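DyP-type peroxidase (Thermobifida cellulosilytica, PDB 4GS1) is a haem-containing peroxidase of the dye-decolourising family that probably uses hydrogen peroxide to oxidise dyes and related aromatic substrates. Local coordinates at residues 20-28 with 189-197. Sequence-based numbering, arbitrary orientation.
Sequences PVDAQRLDM and AAAAQDPDA
A189 sets its methyl against helix 21-30, with CB 4.1 Å from CG of M28, and its carbonyl O lies beside CB and CG of R25. The backbones approach most closely at the next residue, CA of A190 and CA of R25 being 4.4 Å apart, and A190 CA makes a CA-H...O contact with O of R25. A192 and Q193 then offer successive carbonyls to the R25 guanidinium. NE donates to O of A192 (2.8 Å) and NH2 to O of Q193 (2.9 Å), both acceptors lying at the group's edge but slightly out of its plane. Extended from CG to NE (chi3 -176°), the R25 chain carries its charge across to this bend, while NH1 faces D22 OD1 in a 3.5 Å salt bridge and V21 CG1 sits above one guanidinium face, near its rim. Replacing R25 by alanine removes both donors, and the bend would probably be less firmly pinned to the helix, with D22 losing this charge partner. D194 OD1 accepts from N of D196, an Asx turn within a type I turn that presents P195 to the helix; the proline CG packs 3.7 Å from CG of R25 and 3.9 Å from CB of Q24, and its CD meets V21 CG1. The contact thus joins the N-terminal helix to the loop following strand 176-185, outermost within this chain in the four-stranded antiparallel sheet of the N-terminal ferredoxin-like half, beside the second subunit, whose L26 packs on D22 and L26.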
loop_
_atom_site.group_PDB
_atom_site.type_symbol
_atom_site.label_atom_id
_atom_site.label_comp_id
_atom_site.label_asym_id
_atom_site.label_seq_id
_atom_site.Cartn_x
_atom_site.Cartn_y
_atom_site.Cartn_z
ATOM N N PRO B 20 -11.933 -26.764 -3.034
ATOM C CA PRO B 20 -10.591 -27.361 -3.006
ATOM C C PRO B 20 -9.523 -26.309 -3.301
ATOM O O PRO B 20 -8.504 -26.246 -2.609
ATOM C CB PRO B 20 -10.650 -28.401 -4.122
ATOM C CG PRO B 20 -11.672 -27.879 -5.076
ATOM C CD PRO B 20 -12.665 -27.078 -4.274
ATOM N N VAL B 21 -9.764 -25.495 -4.326
ATOM C CA VAL B 21 -8.959 -24.311 -4.574
ATOM C C VAL B 21 -9.266 -23.313 -3.464
ATOM O O VAL B 21 -8.467 -22.419 -3.178
ATOM C CB VAL B 21 -9.314 -23.663 -5.925
ATOM C CG1 VAL B 21 -8.164 -22.802 -6.419
ATOM C CG2 VAL B 21 -9.650 -24.722 -6.946
ATOM N N ASP B 22 -10.433 -23.472 -2.843
ATOM C CA ASP B 22 -10.858 -22.592 -1.758
ATOM C C ASP B 22 -9.884 -22.638 -0.582
ATOM O O ASP B 22 -9.531 -21.602 -0.024
ATOM C CB ASP B 22 -12.282 -22.942 -1.299
ATOM C CG ASP B 22 -13.344 -22.542 -2.314
ATOM O OD1 ASP B 22 -13.068 -21.667 -3.159
ATOM O OD2 ASP B 22 -14.462 -23.099 -2.256
ATOM N N ALA B 23 -9.434 -23.833 -0.213
ATOM C CA ALA B 23 -8.425 -23.952 0.834
ATOM C C ALA B 23 -7.089 -23.360 0.385
ATOM O O ALA B 23 -6.382 -22.736 1.181
ATOM C CB ALA B 23 -8.253 -25.399 1.260
ATOM N N GLN B 24 -6.743 -23.552 -0.887
ATOM C CA GLN B 24 -5.552 -22.916 -1.447
ATOM C C GLN B 24 -5.641 -21.395 -1.360
ATOM O O GLN B 24 -4.648 -20.724 -1.054
ATOM C CB GLN B 24 -5.368 -23.300 -2.913
ATOM C CG GLN B 24 -4.833 -24.688 -3.159
ATOM C CD GLN B 24 -4.746 -24.995 -4.641
ATOM O OE1 GLN B 24 -5.487 -25.835 -5.153
ATOM N NE2 GLN B 24 -3.847 -24.309 -5.340
ATOM N N ARG B 25 -6.821 -20.847 -1.653
ATOM C CA ARG B 25 -6.998 -19.395 -1.621
ATOM C C ARG B 25 -6.911 -18.838 -0.205
ATOM O O ARG B 25 -6.530 -17.685 -0.009
ATOM C CB ARG B 25 -8.324 -18.980 -2.281
ATOM C CG ARG B 25 -8.351 -19.220 -3.789
ATOM C CD ARG B 25 -9.638 -18.741 -4.461
ATOM N NE ARG B 25 -9.606 -19.100 -5.880
ATOM C CZ ARG B 25 -10.591 -19.701 -6.536
ATOM N NH1 ARG B 25 -11.728 -19.990 -5.916
ATOM N NH2 ARG B 25 -10.441 -20.005 -7.823
ATOM N N LEU B 26 -7.259 -19.659 0.785
ATOM C CA LEU B 26 -7.217 -19.210 2.179
ATOM C C LEU B 26 -5.900 -19.529 2.889
ATOM O O LEU B 26 -5.651 -19.021 3.987
ATOM C CB LEU B 26 -8.388 -19.806 2.974
ATOM C CG LEU B 26 -9.744 -19.153 2.733
ATOM C CD1 LEU B 26 -10.819 -19.843 3.552
ATOM C CD2 LEU B 26 -9.692 -17.672 3.081
ATOM N N ASP B 27 -5.063 -20.356 2.265
ATOM C CA ASP B 27 -3.897 -20.918 2.949
ATOM C C ASP B 27 -2.862 -19.884 3.396
ATOM O O ASP B 27 -2.344 -19.971 4.509
ATOM C CB ASP B 27 -3.222 -21.989 2.092
ATOM C CG ASP B 27 -2.318 -22.894 2.904
ATOM O OD1 ASP B 27 -2.727 -23.297 4.013
ATOM O OD2 ASP B 27 -1.200 -23.200 2.441
ATOM N N MET B 28 -2.546 -18.916 2.540
ATOM C CA MET B 28 -1.510 -17.949 2.887
ATOM C C MET B 28 -1.938 -17.056 4.053
ATOM O O MET B 28 -1.120 -16.674 4.888
ATOM C CB MET B 28 -1.106 -17.108 1.665
ATOM C CG MET B 28 -0.298 -17.872 0.613
ATOM S SD MET B 28 1.274 -18.516 1.243
ATOM C CE MET B 28 2.195 -16.994 1.470
ATOM N N ALA B 189 -3.564 -14.313 -2.472
ATOM C CA ALA B 189 -4.002 -15.673 -2.773
ATOM C C ALA B 189 -5.524 -15.747 -2.800
ATOM O O ALA B 189 -6.103 -16.490 -3.588
ATOM C CB ALA B 189 -3.443 -16.642 -1.741
ATOM N N ALA B 190 -6.172 -14.976 -1.931
ATOM C CA ALA B 190 -7.627 -15.042 -1.806
ATOM C C ALA B 190 -8.338 -14.609 -3.085
ATOM O O ALA B 190 -9.443 -15.069 -3.375
ATOM C CB ALA B 190 -8.087 -14.191 -0.630
ATOM N N ALA B 191 -7.698 -13.728 -3.850
ATOM C CA ALA B 191 -8.295 -13.204 -5.081
ATOM C C ALA B 191 -7.684 -13.821 -6.335
ATOM O O ALA B 191 -7.918 -13.347 -7.445
ATOM C CB ALA B 191 -8.182 -11.680 -5.122
ATOM N N ALA B 192 -6.898 -14.880 -6.170
ATOM C CA ALA B 192 -6.283 -15.526 -7.330
ATOM C C ALA B 192 -7.143 -16.677 -7.827
ATOM O O ALA B 192 -7.518 -17.551 -7.047
ATOM C CB ALA B 192 -4.892 -16.027 -6.979
ATOM N N GLN B 193 -7.442 -16.687 -9.124
ATOM C CA GLN B 193 -8.144 -17.831 -9.711
ATOM C C GLN B 193 -7.334 -19.103 -9.465
ATOM O O GLN B 193 -7.887 -20.165 -9.137
ATOM C CB GLN B 193 -8.364 -17.617 -11.212
ATOM C CG GLN B 193 -9.414 -16.553 -11.551
ATOM C CD GLN B 193 -9.422 -16.177 -13.032
ATOM O OE1 GLN B 193 -8.893 -16.907 -13.874
ATOM N NE2 GLN B 193 -10.011 -15.026 -13.350
ATOM N N ASP B 194 -6.018 -18.971 -9.608
ATOM C CA ASP B 194 -5.073 -20.048 -9.318
ATOM C C ASP B 194 -3.964 -19.505 -8.426
ATOM O O ASP B 194 -3.060 -18.817 -8.907
ATOM C CB ASP B 194 -4.478 -20.586 -10.625
ATOM C CG ASP B 194 -3.485 -21.720 -10.401
ATOM O OD1 ASP B 194 -3.215 -22.082 -9.237
ATOM O OD2 ASP B 194 -2.962 -22.255 -11.403
ATOM N N PRO B 195 -4.021 -19.807 -7.119
ATOM C CA PRO B 195 -3.020 -19.273 -6.186
ATOM C C PRO B 195 -1.591 -19.736 -6.472
ATOM O O PRO B 195 -0.659 -19.153 -5.918
ATOM C CB PRO B 195 -3.487 -19.805 -4.821
ATOM C CG PRO B 195 -4.955 -20.056 -4.997
ATOM C CD PRO B 195 -5.103 -20.525 -6.420
ATOM N N ASP B 196 -1.419 -20.752 -7.315
ATOM C CA ASP B 196 -0.079 -21.206 -7.699
ATOM C C ASP B 196 0.475 -20.506 -8.949
ATOM O O ASP B 196 1.638 -20.690 -9.293
ATOM C CB ASP B 196 -0.065 -22.725 -7.934
ATOM C CG ASP B 196 -0.321 -23.518 -6.663
ATOM O OD1 ASP B 196 -0.036 -22.997 -5.567
ATOM O OD2 ASP B 196 -0.806 -24.665 -6.763
ATOM N N ALA B 197 -0.356 -19.727 -9.637
ATOM C CA ALA B 197 0.086 -19.023 -10.851
ATOM C C ALA B 197 1.156 -17.997 -10.517
ATOM O O ALA B 197 1.129 -17.382 -9.451
ATOM C CB ALA B 197 -1.085 -18.343 -11.525
#